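Local atomic coordinates of tRNA (cytosine(72)-C(5))-methyltransferase (Pyrococcus horikoshii, PDB entry 5ZVE), a protein that transfers a methyl group from S-adenosyl-L-methionine to the C5 position of cytosine 72 in several tRNAs, forming 5-methylcytidine. Residues D229-K232 against N233-R236; T297-Y300 against Q301-F304; F304-A307 against A308-S311; T322-S326 against Y327-E331; V334-M337 against I338-M342. All blocks are in the same frame, centred on the assembly; numbering follows the deposited sequence.

Contact 1 of 5, residues D229-K232 against N233-R236. With SAH (S-adenosyl-L-homocysteine), chain C.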
# COMPACT_ATOMS: atom_id res chain seq x y z
N ASP A 229 -5.83 10.02 -13.18
CA ASP A 229 -5.78 10.48 -11.80
C ASP A 229 -6.11 11.96 -11.72
O ASP A 229 -5.85 12.71 -12.67
CB ASP A 229 -4.42 10.21 -11.17
CG ASP A 229 -4.51 10.03 -9.67
OD1 ASP A 229 -4.60 11.04 -8.94
OD2 ASP A 229 -4.49 8.87 -9.21
N LYS A 230 -6.68 12.39 -10.60
CA LYS A 230 -7.06 13.78 -10.42
C LYS A 230 -5.89 14.63 -9.94
O LYS A 230 -5.83 15.83 -10.21
CB LYS A 230 -8.21 13.90 -9.42
CG LYS A 230 -8.85 15.27 -9.37
CD LYS A 230 -9.90 15.37 -8.27
CE LYS A 230 -9.27 15.19 -6.89
NZ LYS A 230 -10.24 15.45 -5.78
N SER A 231 -4.94 14.00 -9.26
CA SER A 231 -3.83 14.73 -8.64
C SER A 231 -2.68 14.91 -9.62
O SER A 231 -2.14 13.94 -10.14
CB SER A 231 -3.36 13.99 -7.38
OG SER A 231 -2.34 14.71 -6.72
N LYS A 232 -2.29 16.16 -9.85
CA LYS A 232 -1.22 16.46 -10.79
C LYS A 232 0.14 16.06 -10.21
O LYS A 232 1.02 15.61 -10.94
CB LYS A 232 -1.22 17.94 -11.16
CG LYS A 232 -0.25 18.31 -12.28
CD LYS A 232 -0.37 19.77 -12.65
CE LYS A 232 -1.76 20.07 -13.22
NZ LYS A 232 -2.02 21.53 -13.37
N ASN A 233 0.29 16.24 -8.90
CA ASN A 233 1.53 15.88 -8.22
C ASN A 233 1.76 14.37 -8.23
O ASN A 233 2.86 13.90 -8.54
CB ASN A 233 1.52 16.40 -6.78
CG ASN A 233 1.48 17.91 -6.72
OD1 ASN A 233 1.81 18.60 -7.69
ND2 ASN A 233 1.09 18.44 -5.56
N ARG A 234 0.72 13.62 -7.87
CA ARG A 234 0.80 12.17 -7.91
C ARG A 234 0.99 11.67 -9.35
O ARG A 234 1.66 10.66 -9.58
CB ARG A 234 -0.44 11.55 -7.27
CG ARG A 234 -0.55 11.85 -5.78
CD ARG A 234 -1.89 11.42 -5.19
NE ARG A 234 -2.09 9.97 -5.23
CZ ARG A 234 -1.50 9.09 -4.42
NH1 ARG A 234 -0.66 9.51 -3.49
NH2 ARG A 234 -1.75 7.80 -4.55
N LEU A 235 0.42 12.39 -10.31
CA LEU A 235 0.68 12.10 -11.72
C LEU A 235 2.13 12.43 -12.09
O LEU A 235 2.74 11.74 -12.90
CB LEU A 235 -0.28 12.87 -12.62
CG LEU A 235 -1.66 12.23 -12.76
CD1 LEU A 235 -2.55 13.10 -13.63
CD2 LEU A 235 -1.54 10.84 -13.35
N ARG A 236 2.66 13.50 -11.50
CA ARG A 236 4.06 13.86 -11.70
C ARG A 236 4.99 12.76 -11.19
O ARG A 236 5.99 12.43 -11.83
CB ARG A 236 4.37 15.19 -11.01
CG ARG A 236 5.80 15.67 -11.19
CD ARG A 236 5.97 17.07 -10.62
NE ARG A 236 4.90 17.96 -11.07
CZ ARG A 236 4.86 19.26 -10.84
NH1 ARG A 236 5.83 19.85 -10.17
NH2 ARG A 236 3.84 19.99 -11.29
N SAH C . -3.75 2.45 -8.02
CA SAH C . -2.63 3.24 -7.52
CB SAH C . -2.97 3.90 -6.18
CG SAH C . -4.39 4.45 -6.04
SD SAH C . -4.52 5.55 -4.62
C SAH C . -1.33 2.43 -7.42
O SAH C . -1.33 1.20 -7.50
OXT SAH C . -0.24 2.99 -7.26
C5' SAH C . -6.08 6.30 -5.18
C4' SAH C . -5.90 7.43 -6.18
O4' SAH C . -7.17 7.93 -6.57
C3' SAH C . -5.13 8.64 -5.65
O3' SAH C . -3.94 8.78 -6.38
C2' SAH C . -6.01 9.84 -5.92
O2' SAH C . -5.26 10.86 -6.55
C1' SAH C . -7.04 9.30 -6.89
N9 SAH C . -8.34 10.00 -6.84
C8 SAH C . -9.05 10.41 -5.74
N7 SAH C . -10.20 10.99 -6.16
C5 SAH C . -10.23 10.96 -7.51
C6 SAH C . -11.16 11.41 -8.44
N6 SAH C . -12.28 12.02 -8.06
N1 SAH C . -10.91 11.23 -9.79
C2 SAH C . -9.74 10.60 -10.20
N3 SAH C . -8.83 10.16 -9.26
C4 SAH C . -9.07 10.34 -7.94
O HOH W 1 -1.74 18.07 -7.05
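Ser-231 and Arg-234 meet where the chain leaves strand 225-229 and enters helix 232-245, right beside the ribose of S-adenosyl-L-homocysteine. Ser-231 is the N-cap: its OG receives Arg-234 N in a straight but weak bond (169°). The Arg-234 side chain then runs out past the serine to the ligand. Its CB packs beside Ser-231 CB and OG, and CG, set anti to the carbonyl carbon (chi1 -65°), comes 3.5 Å from Ser-231 OG. CD lies between the two, 3.5 Å from SAH O3' and slightly farther from Ser-231 OG. A bend at chi3 turns NE onto the ribose, where it donates to SAH O3' over a very short 2.5 Å. NH2 adds a weak bond to the same oxygen, which lies at the guanidinium edge near its plane, and another weak one to Ala-207 O.

Asp-229 faces both hydroxyls of the diol. OD1 accepts from SAH O2' at a very short 2.5 Å, and OD2 stands 2.9 Å from SAH O3' while also accepting from Ala-207 N. On its anti lone pair, Asp-229 OD1 receives Ser-231 N at 3.0 Å, closing an Asx turn that fixes the carboxylate. At the root of the same side chain, Leu-235 CD2 packs 3.7 Å from Asp-229 CB, and Leu-235 reaches on to Leu-252 of strand 250-254.

An acidic residue at the end of the second strand, binding the ribose hydroxyls, is a hallmark of class I methyltransferases. Here a carboxylate and a guanidinium share the diol, so the two charges probably offset each other around the cofactor sugar.

Contact 2 of 5, residues T297-Y300 against Q301-F304. With SAH (S-adenosyl-L-homocysteine), chain C.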
# COMPACT_ATOMS: atom_id res chain seq x y z
N THR A 297 -16.95 7.69 2.17
CA THR A 297 -16.04 7.18 1.15
C THR A 297 -16.68 6.10 0.30
O THR A 297 -16.46 6.04 -0.91
CB THR A 297 -14.75 6.64 1.79
OG1 THR A 297 -14.16 7.66 2.60
CG2 THR A 297 -13.76 6.20 0.72
N ALA A 298 -17.48 5.23 0.92
CA ALA A 298 -18.21 4.21 0.18
C ALA A 298 -19.14 4.86 -0.84
O ALA A 298 -19.25 4.40 -1.98
CB ALA A 298 -19.00 3.33 1.12
N ARG A 299 -19.80 5.94 -0.43
CA ARG A 299 -20.70 6.66 -1.32
C ARG A 299 -19.89 7.31 -2.44
O ARG A 299 -20.32 7.34 -3.60
CB ARG A 299 -21.50 7.71 -0.54
CG ARG A 299 -22.56 8.45 -1.37
CD ARG A 299 -23.52 9.25 -0.48
NE ARG A 299 -22.82 10.22 0.36
CZ ARG A 299 -22.65 10.10 1.68
NH1 ARG A 299 -23.14 9.05 2.31
NH2 ARG A 299 -22.00 11.04 2.35
N TYR A 300 -18.70 7.78 -2.10
CA TYR A 300 -17.81 8.40 -3.06
C TYR A 300 -17.34 7.39 -4.12
O TYR A 300 -17.20 7.73 -5.29
CB TYR A 300 -16.61 9.02 -2.32
CG TYR A 300 -15.59 9.72 -3.19
CD1 TYR A 300 -15.94 10.80 -3.98
CD2 TYR A 300 -14.25 9.32 -3.17
CE1 TYR A 300 -15.00 11.46 -4.76
CE2 TYR A 300 -13.30 9.96 -3.95
CZ TYR A 300 -13.68 11.03 -4.74
OH TYR A 300 -12.74 11.68 -5.51
N GLN A 301 -17.12 6.15 -3.70
CA GLN A 301 -16.63 5.11 -4.61
C GLN A 301 -17.69 4.69 -5.64
O GLN A 301 -17.36 4.32 -6.76
CB GLN A 301 -16.17 3.89 -3.82
CG GLN A 301 -14.94 4.15 -2.95
CD GLN A 301 -14.78 3.11 -1.87
OE1 GLN A 301 -15.73 2.40 -1.54
NE2 GLN A 301 -13.59 3.03 -1.28
N ARG A 302 -18.96 4.76 -5.24
CA ARG A 302 -20.06 4.37 -6.12
C ARG A 302 -20.10 5.21 -7.39
O ARG A 302 -20.49 4.73 -8.44
CB ARG A 302 -21.40 4.47 -5.39
CG ARG A 302 -21.66 3.31 -4.45
CD ARG A 302 -22.92 3.49 -3.64
NE ARG A 302 -22.90 2.64 -2.45
CZ ARG A 302 -22.89 3.10 -1.21
NH1 ARG A 302 -22.93 4.40 -0.98
NH2 ARG A 302 -22.85 2.25 -0.19
N ALA A 303 -19.70 6.47 -7.27
CA ALA A 303 -19.60 7.34 -8.43
C ALA A 303 -18.60 6.80 -9.44
O ALA A 303 -18.87 6.78 -10.65
CB ALA A 303 -19.24 8.75 -8.00
N PHE A 304 -17.43 6.36 -8.95
CA PHE A 304 -16.42 5.72 -9.80
C PHE A 304 -16.94 4.45 -10.46
O PHE A 304 -16.80 4.24 -11.67
CB PHE A 304 -15.17 5.36 -8.98
CG PHE A 304 -14.40 6.54 -8.47
CD1 PHE A 304 -14.86 7.28 -7.39
CD2 PHE A 304 -13.19 6.89 -9.05
CE1 PHE A 304 -14.14 8.36 -6.92
CE2 PHE A 304 -12.46 7.97 -8.57
CZ PHE A 304 -12.94 8.71 -7.51
N SAH C . -3.75 2.45 -8.02
CA SAH C . -2.63 3.24 -7.52
CB SAH C . -2.97 3.90 -6.18
CG SAH C . -4.39 4.45 -6.04
SD SAH C . -4.52 5.55 -4.62
C SAH C . -1.33 2.43 -7.42
O SAH C . -1.33 1.20 -7.50
OXT SAH C . -0.24 2.99 -7.26
C5' SAH C . -6.08 6.30 -5.18
C4' SAH C . -5.90 7.43 -6.18
O4' SAH C . -7.17 7.93 -6.57
C3' SAH C . -5.13 8.64 -5.65
O3' SAH C . -3.94 8.78 -6.38
C2' SAH C . -6.01 9.84 -5.92
O2' SAH C . -5.26 10.86 -6.55
C1' SAH C . -7.04 9.30 -6.89
N9 SAH C . -8.34 10.00 -6.84
C8 SAH C . -9.05 10.41 -5.74
N7 SAH C . -10.20 10.99 -6.16
C5 SAH C . -10.23 10.96 -7.51
C6 SAH C . -11.16 11.41 -8.44
N6 SAH C . -12.28 12.02 -8.06
N1 SAH C . -10.91 11.23 -9.79
C2 SAH C . -9.74 10.60 -10.20
N3 SAH C . -8.83 10.16 -9.26
C4 SAH C . -9.07 10.34 -7.94
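Tyr-300 and Phe-304, one turn apart on helix 291-310, form a T-shaped pair beside the adenine of S-adenosyl-L-homocysteine. Their first torsions differ: Tyr-300 CG stands anti to the backbone N (chi1 -179°), Phe-304 CG anti to the carbonyl carbon (chi1 -67°), and this brings the two rings together. The edge of Phe-304 points at the face of Tyr-300, planes at 79°, with Phe-304 CE1 3.5 Å from Tyr-300 CE2. Phe-304 CD1 also sits 3.2 Å from Tyr-300 O, which lies in the plane of the phenyl ring.

Both tips reach the base. Tyr-300 OH accepts from SAH N6 at 2.6 Å, and Phe-304 CZ touches SAH C6 at 3.4 Å. Replacing Tyr-300 by a phenylalanine would probably leave the adenine amino group without this acceptor.

Farther from the ligand, Gln-301 extends beyond CG so that NE2 passes Thr-297 CG2 (3.8 Å) on its way to Pro-275 O. Arg-302, stretched out as far as NE, lays one guanidinium face over Ala-298 O.

The chemistry suits adenine recognition: a hydroxyl reads the exocyclic amine, and the edge of Phe-304 gives the base an apolar neighbour.

Contact 3 of 5, residues F304-A307 against A308-S311. With SAH (S-adenosyl-L-homocysteine), chain C.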
# COMPACT_ATOMS: atom_id res chain seq x y z
N PHE A 304 -17.43 6.36 -8.95
CA PHE A 304 -16.42 5.72 -9.80
C PHE A 304 -16.94 4.45 -10.46
O PHE A 304 -16.80 4.24 -11.67
CB PHE A 304 -15.17 5.36 -8.98
CG PHE A 304 -14.40 6.54 -8.47
CD1 PHE A 304 -14.86 7.28 -7.39
CD2 PHE A 304 -13.19 6.89 -9.05
CE1 PHE A 304 -14.14 8.36 -6.92
CE2 PHE A 304 -12.46 7.97 -8.57
CZ PHE A 304 -12.94 8.71 -7.51
N ILE A 305 -17.56 3.61 -9.63
CA ILE A 305 -18.05 2.31 -10.05
C ILE A 305 -19.07 2.43 -11.17
O ILE A 305 -18.98 1.75 -12.19
CB ILE A 305 -18.70 1.58 -8.87
CG1 ILE A 305 -17.65 1.19 -7.83
CG2 ILE A 305 -19.47 0.37 -9.37
CD1 ILE A 305 -18.24 0.71 -6.53
N TRP A 306 -20.04 3.32 -10.97
CA TRP A 306 -21.07 3.59 -11.97
C TRP A 306 -20.43 4.09 -13.26
O TRP A 306 -20.77 3.63 -14.35
CB TRP A 306 -22.09 4.60 -11.42
CG TRP A 306 -23.24 4.93 -12.34
CD1 TRP A 306 -23.70 6.18 -12.66
CD2 TRP A 306 -24.07 4.00 -13.06
NE1 TRP A 306 -24.77 6.09 -13.53
CE2 TRP A 306 -25.02 4.76 -13.78
CE3 TRP A 306 -24.11 2.61 -13.15
CZ2 TRP A 306 -25.99 4.17 -14.60
CZ3 TRP A 306 -25.08 2.02 -13.96
CH2 TRP A 306 -26.00 2.81 -14.67
N ALA A 307 -19.47 5.00 -13.12
CA ALA A 307 -18.75 5.53 -14.28
C ALA A 307 -18.01 4.42 -15.02
O ALA A 307 -17.92 4.43 -16.25
CB ALA A 307 -17.79 6.63 -13.84
N ALA A 308 -17.47 3.46 -14.27
CA ALA A 308 -16.74 2.34 -14.86
C ALA A 308 -17.68 1.40 -15.60
O ALA A 308 -17.39 0.98 -16.72
CB ALA A 308 -15.99 1.58 -13.78
N ILE A 309 -18.79 1.07 -14.95
CA ILE A 309 -19.79 0.18 -15.53
C ILE A 309 -20.31 0.73 -16.86
O ILE A 309 -20.43 -0.01 -17.84
CB ILE A 309 -20.98 -0.02 -14.57
CG1 ILE A 309 -20.52 -0.79 -13.32
CG2 ILE A 309 -22.12 -0.75 -15.25
CD1 ILE A 309 -21.60 -0.93 -12.26
N LYS A 310 -20.60 2.03 -16.90
CA LYS A 310 -21.12 2.66 -18.11
C LYS A 310 -20.06 2.75 -19.20
O LYS A 310 -20.38 2.88 -20.38
CB LYS A 310 -21.66 4.05 -17.80
CG LYS A 310 -22.95 4.06 -17.00
CD LYS A 310 -23.58 5.45 -16.98
CE LYS A 310 -22.64 6.50 -16.39
NZ LYS A 310 -23.27 7.85 -16.34
N SER A 311 -18.79 2.69 -18.82
CA SER A 311 -17.70 2.78 -19.78
C SER A 311 -17.16 1.41 -20.18
O SER A 311 -16.21 1.32 -20.95
CB SER A 311 -16.55 3.62 -19.21
OG SER A 311 -16.98 4.93 -18.88
N SAH C . -3.75 2.45 -8.02
CA SAH C . -2.63 3.24 -7.52
CB SAH C . -2.97 3.90 -6.18
CG SAH C . -4.39 4.45 -6.04
SD SAH C . -4.52 5.55 -4.62
C SAH C . -1.33 2.43 -7.42
O SAH C . -1.33 1.20 -7.50
OXT SAH C . -0.24 2.99 -7.26
C5' SAH C . -6.08 6.30 -5.18
C4' SAH C . -5.90 7.43 -6.18
O4' SAH C . -7.17 7.93 -6.57
C3' SAH C . -5.13 8.64 -5.65
O3' SAH C . -3.94 8.78 -6.38
C2' SAH C . -6.01 9.84 -5.92
O2' SAH C . -5.26 10.86 -6.55
C1' SAH C . -7.04 9.30 -6.89
N9 SAH C . -8.34 10.00 -6.84
C8 SAH C . -9.05 10.41 -5.74
N7 SAH C . -10.20 10.99 -6.16
C5 SAH C . -10.23 10.96 -7.51
C6 SAH C . -11.16 11.41 -8.44
N6 SAH C . -12.28 12.02 -8.06
N1 SAH C . -10.91 11.23 -9.79
C2 SAH C . -9.74 10.60 -10.20
N3 SAH C . -8.83 10.16 -9.26
C4 SAH C . -9.07 10.34 -7.94
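Ser-311 closes the last turns of helix 291-310 by reaching back to Ala-307, in the Rossmann-like methyltransferase domain. Hydrogen bonds come first. Ser-311 OG donates to Ala-307 O at 2.8 Å, nearly along the C=O axis, while Ser-311 N adds only a weak bond to the same oxygen. Putting OG anti to the carbonyl carbon (chi1 -59°) folds the hydroxyl back over the turn. With an alanine at Ser-311, Ala-307 O would probably keep just the weak backbone bond from this residue, and the final turn would be less firmly held. Just before it the backbone is regular: Ile-309 N donates to Ile-305 O at 2.8 Å, and Lys-310 N to Trp-306 O at 3.0 Å.

Apolar contact comes second. Ile-305 and Ile-309 lie side by side and point the same way, with Ile-305 CG2 3.8 Å from Ile-309 CD1. Ile-305 also packs on Phe-336 and Met-337 of helix 331-339. Ala-308 faces the central sheet, touching Ile-270 and Leu-318.

The third kind involves the indole. Trp-306, which makes a cation-pi contact with Lys-340, is crossed on one face by the aliphatic chain of Lys-310. This is a CH-pi contact: Lys-310 CG sits 3.8 Å from the centroid of the six-membered ring and 9° off its normal. The lysine then bends at chi3, bringing CE to 3.6 Å from Trp-306 NE1.

Contact 4 of 5, residues T322-S326 against Y327-E331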
# COMPACT_ATOMS: atom_id res chain seq x y z
N THR A 322 -9.58 -2.36 -2.98
CA THR A 322 -9.30 -1.36 -1.96
C THR A 322 -8.28 -1.89 -0.96
O THR A 322 -8.09 -3.10 -0.84
CB THR A 322 -10.57 -0.95 -1.17
OG1 THR A 322 -10.92 -2.00 -0.26
CG2 THR A 322 -11.75 -0.68 -2.11
N CYS A 323 -7.62 -0.97 -0.26
CA CYS A 323 -6.78 -1.34 0.88
C CYS A 323 -7.50 -1.02 2.18
O CYS A 323 -6.92 -0.44 3.10
CB CYS A 323 -5.42 -0.62 0.81
SG CYS A 323 -5.51 1.20 0.87
N THR A 324 -8.77 -1.40 2.25
CA THR A 324 -9.57 -1.15 3.44
C THR A 324 -10.34 -2.39 3.86
O THR A 324 -10.54 -3.30 3.06
CB THR A 324 -10.55 0.02 3.22
OG1 THR A 324 -10.97 0.54 4.48
CG2 THR A 324 -11.77 -0.44 2.43
N LEU A 325 -10.75 -2.43 5.12
CA LEU A 325 -11.42 -3.60 5.67
C LEU A 325 -12.94 -3.50 5.70
O LEU A 325 -13.63 -4.51 5.86
CB LEU A 325 -10.90 -3.85 7.08
CG LEU A 325 -9.41 -4.14 7.19
CD1 LEU A 325 -8.94 -3.92 8.62
CD2 LEU A 325 -9.14 -5.56 6.75
N SER A 326 -13.47 -2.28 5.54
CA SER A 326 -14.90 -2.04 5.78
C SER A 326 -15.80 -2.87 4.87
O SER A 326 -15.42 -3.19 3.73
CB SER A 326 -15.23 -0.56 5.63
OG SER A 326 -15.32 -0.20 4.26
N TYR A 327 -16.97 -3.22 5.37
CA TYR A 327 -17.96 -3.92 4.57
C TYR A 327 -18.50 -3.00 3.48
O TYR A 327 -18.57 -3.39 2.31
CB TYR A 327 -19.11 -4.44 5.43
CG TYR A 327 -20.09 -5.27 4.65
CD1 TYR A 327 -19.91 -6.64 4.50
CD2 TYR A 327 -21.19 -4.69 4.03
CE1 TYR A 327 -20.80 -7.40 3.77
CE2 TYR A 327 -22.09 -5.44 3.31
CZ TYR A 327 -21.89 -6.80 3.18
OH TYR A 327 -22.79 -7.55 2.45
N GLU A 328 -18.89 -1.79 3.88
CA GLU A 328 -19.59 -0.86 2.99
C GLU A 328 -18.78 -0.52 1.73
O GLU A 328 -19.34 -0.44 0.64
CB GLU A 328 -19.93 0.44 3.73
CG GLU A 328 -21.01 0.32 4.81
CD GLU A 328 -20.47 -0.22 6.12
OE1 GLU A 328 -19.25 -0.48 6.21
OE2 GLU A 328 -21.27 -0.36 7.08
N GLU A 329 -17.47 -0.33 1.88
CA GLU A 329 -16.62 0.03 0.75
C GLU A 329 -16.29 -1.19 -0.11
O GLU A 329 -15.79 -1.05 -1.22
CB GLU A 329 -15.31 0.67 1.22
CG GLU A 329 -15.48 1.98 1.98
CD GLU A 329 -14.17 2.43 2.61
OE1 GLU A 329 -13.31 2.97 1.88
OE2 GLU A 329 -14.00 2.25 3.83
N ASN A 330 -16.59 -2.37 0.40
CA ASN A 330 -16.18 -3.60 -0.26
C ASN A 330 -17.36 -4.45 -0.73
O ASN A 330 -17.88 -4.23 -1.82
CB ASN A 330 -15.26 -4.40 0.66
CG ASN A 330 -13.94 -3.70 0.89
OD1 ASN A 330 -13.44 -3.00 0.01
ND2 ASN A 330 -13.37 -3.88 2.08
N GLU A 331 -17.76 -5.42 0.08
CA GLU A 331 -18.88 -6.28 -0.29
C GLU A 331 -20.14 -5.47 -0.56
O GLU A 331 -20.92 -5.79 -1.47
CB GLU A 331 -19.14 -7.34 0.79
CG GLU A 331 -18.10 -8.46 0.83
CD GLU A 331 -16.92 -8.13 1.72
OE1 GLU A 331 -16.76 -6.95 2.12
OE2 GLU A 331 -16.13 -9.06 2.02
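Thr-322, at the end of strand 316-322, joins Asn-330 across the loop that carries Cys-323, the predicted nucleophile. Thr-322 and Cys-323 fit the Thr-Cys signature of RNA cytosine-C5 methyltransferases. Asn-330 OD1 accepts from Thr-322 OG1 at 2.7 Å, in the carbonyl plane and on a lone pair. Its ND2 donates to Thr-324 O at 3.1 Å, within the asparagine's own amide plane but 53° out of the carbonyl plane of Thr-324. With both ends engaged, the amide can hardly turn, and it ties down the residues before and after Cys-323, whose side chain points away. Asn-330 is also the N-cap of the next helix, yet its side chain makes no capping bond.

Ser-326 holds the second half. Its OG, in the crowded position between backbone N and carbonyl carbon (chi1 78°), accepts from Glu-329 N at 3.2 Å and donates to Glu-329 OE2 at 2.8 Å, meeting that oxygen on its anti side. OE2 also bonds Thr-277 OG1, so the buried carboxylate is well supplied with polar partners. A type I beta turn from Tyr-327 to Asn-330, closed by Asn-330 N to Tyr-327 O at 2.9 Å, brings Glu-329 N and the Asn-330 amide back toward residues 322-326.

Around the loop, Thr-322 and Asn-330 rest on Phe-375 of strand 374-381, Ser-326 and Glu-329 lean on Ile-294 and Ala-298 of helix 291-310, and Leu-325 packs against Tyr-13 of helix 7-17.

Contact 5 of 5, residues V334-M337 against I338-M342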
# COMPACT_ATOMS: atom_id res chain seq x y z
N VAL A 334 -19.95 -4.04 -3.95
CA VAL A 334 -20.05 -5.04 -4.99
C VAL A 334 -21.52 -5.40 -5.25
O VAL A 334 -21.92 -5.59 -6.40
CB VAL A 334 -19.26 -6.30 -4.68
CG1 VAL A 334 -19.35 -7.23 -5.87
CG2 VAL A 334 -17.81 -5.95 -4.41
N LYS A 335 -22.31 -5.51 -4.18
CA LYS A 335 -23.75 -5.70 -4.32
C LYS A 335 -24.38 -4.62 -5.20
O LYS A 335 -25.24 -4.91 -6.03
CB LYS A 335 -24.43 -5.72 -2.95
CG LYS A 335 -24.16 -6.97 -2.15
CD LYS A 335 -24.92 -6.94 -0.84
CE LYS A 335 -24.74 -8.24 -0.08
NZ LYS A 335 -25.60 -8.28 1.14
N PHE A 336 -23.95 -3.38 -5.01
CA PHE A 336 -24.32 -2.28 -5.89
C PHE A 336 -24.04 -2.63 -7.36
O PHE A 336 -24.90 -2.46 -8.22
CB PHE A 336 -23.56 -1.02 -5.49
CG PHE A 336 -23.73 0.14 -6.44
CD1 PHE A 336 -24.95 0.77 -6.56
CD2 PHE A 336 -22.66 0.62 -7.17
CE1 PHE A 336 -25.11 1.85 -7.43
CE2 PHE A 336 -22.81 1.69 -8.04
CZ PHE A 336 -24.04 2.30 -8.16
N MET A 337 -22.85 -3.15 -7.64
CA MET A 337 -22.46 -3.53 -8.99
C MET A 337 -23.33 -4.64 -9.55
O MET A 337 -23.66 -4.67 -10.73
CB MET A 337 -20.99 -3.95 -9.03
CG MET A 337 -20.02 -2.90 -8.54
SD MET A 337 -18.26 -3.28 -8.77
CE MET A 337 -18.04 -4.71 -7.74
N ILE A 338 -23.68 -5.58 -8.68
CA ILE A 338 -24.52 -6.70 -9.07
C ILE A 338 -25.92 -6.20 -9.46
O ILE A 338 -26.55 -6.74 -10.36
CB ILE A 338 -24.59 -7.75 -7.94
CG1 ILE A 338 -23.19 -8.33 -7.69
CG2 ILE A 338 -25.55 -8.88 -8.29
CD1 ILE A 338 -23.13 -9.39 -6.61
N ARG A 339 -26.39 -5.14 -8.79
CA ARG A 339 -27.67 -4.53 -9.16
C ARG A 339 -27.59 -3.74 -10.47
O ARG A 339 -28.62 -3.44 -11.08
CB ARG A 339 -28.16 -3.62 -8.03
CG ARG A 339 -28.50 -4.38 -6.75
CD ARG A 339 -29.29 -3.53 -5.74
NE ARG A 339 -28.54 -2.37 -5.25
CZ ARG A 339 -27.82 -2.36 -4.13
NH1 ARG A 339 -27.73 -3.45 -3.39
NH2 ARG A 339 -27.18 -1.26 -3.76
N LYS A 340 -26.38 -3.41 -10.90
CA LYS A 340 -26.17 -2.62 -12.12
C LYS A 340 -25.69 -3.46 -13.32
O LYS A 340 -25.03 -2.93 -14.22
CB LYS A 340 -25.19 -1.47 -11.87
CG LYS A 340 -25.74 -0.19 -11.18
CD LYS A 340 -26.71 -0.43 -10.02
CE LYS A 340 -27.53 0.84 -9.69
NZ LYS A 340 -28.73 1.04 -10.57
N GLY A 341 -26.02 -4.74 -13.35
CA GLY A 341 -25.73 -5.57 -14.51
C GLY A 341 -24.33 -6.18 -14.56
O GLY A 341 -23.87 -6.57 -15.63
N MET A 342 -23.66 -6.24 -13.42
CA MET A 342 -22.35 -6.87 -13.34
C MET A 342 -22.46 -8.23 -12.65
O MET A 342 -23.31 -8.42 -11.79
CB MET A 342 -21.37 -5.98 -12.58
CG MET A 342 -21.19 -4.58 -13.13
SD MET A 342 -20.40 -4.56 -14.75
CE MET A 342 -18.79 -5.25 -14.37
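Met-337 O is gripped by two backbone donors as helix 331-339 runs out: Lys-340 N at 3.0 Å and Met-342 N at 3.1 Å. They come from opposite faces of the carbonyl plane, Lys-340 N from well above it (72°) and Met-342 N tilted much less. The bond from Met-342 spans five residues and encloses Gly-341, whose phi of 85° is positive; a side chain there would jam against the preceding carbonyl oxygen. Together with the apolar touch of Met-337 CB on Met-342 CB (4.1 Å), this is consistent with a Schellman-like helix end. Before it the helix is regular, with Ile-338 N donating to Val-334 O at 2.9 Å.

On the outer side, Lys-340 doubles back over Phe-336. Bends at chi2 (42°) and chi4 lay its chain over one ring face, off-centre, in a CH-pi contact with CD 4.3 Å from the centroid, while Lys-340 CE comes 3.5 Å from Phe-336 CE1. The charged end is in a cation-pi contact with Trp-306. Arg-339 folds back too: one guanidinium face covers Phe-336 CA, with NH2 3.7 Å from it, and the same face lies over Lys-335 O.

Two bonds therefore satisfy a carbonyl at the helix end and turn the chain into strand 342-344, while Lys-340 spends its methylenes on the Phe-336 ring and its charge is left to Trp-306.

All five contacts belong to the methyltransferase domain and come in numerical order along the chain, contacts 2 and 3 overlapping at Phe-304. Contact 1, after strand 225-229, and contacts 2 and 3, successive stretches of helix 291-310, all border the cofactor, with the centres of contacts 1 and 2 about 19 Å apart. Contact 4, the loop of the predicted nucleophile, leads from strand 316-322 into helix 331-339, whose far end is contact 5. That helix runs beside helix 291-310: Ile-305 meets Met-337, and Gln-301 reaches Glu-329 in contact 4. Contacts 2 to 5 thus form one connected block linking the adenine site and the loop of contact 4, while contact 1 approaches the cofactor through its ribose.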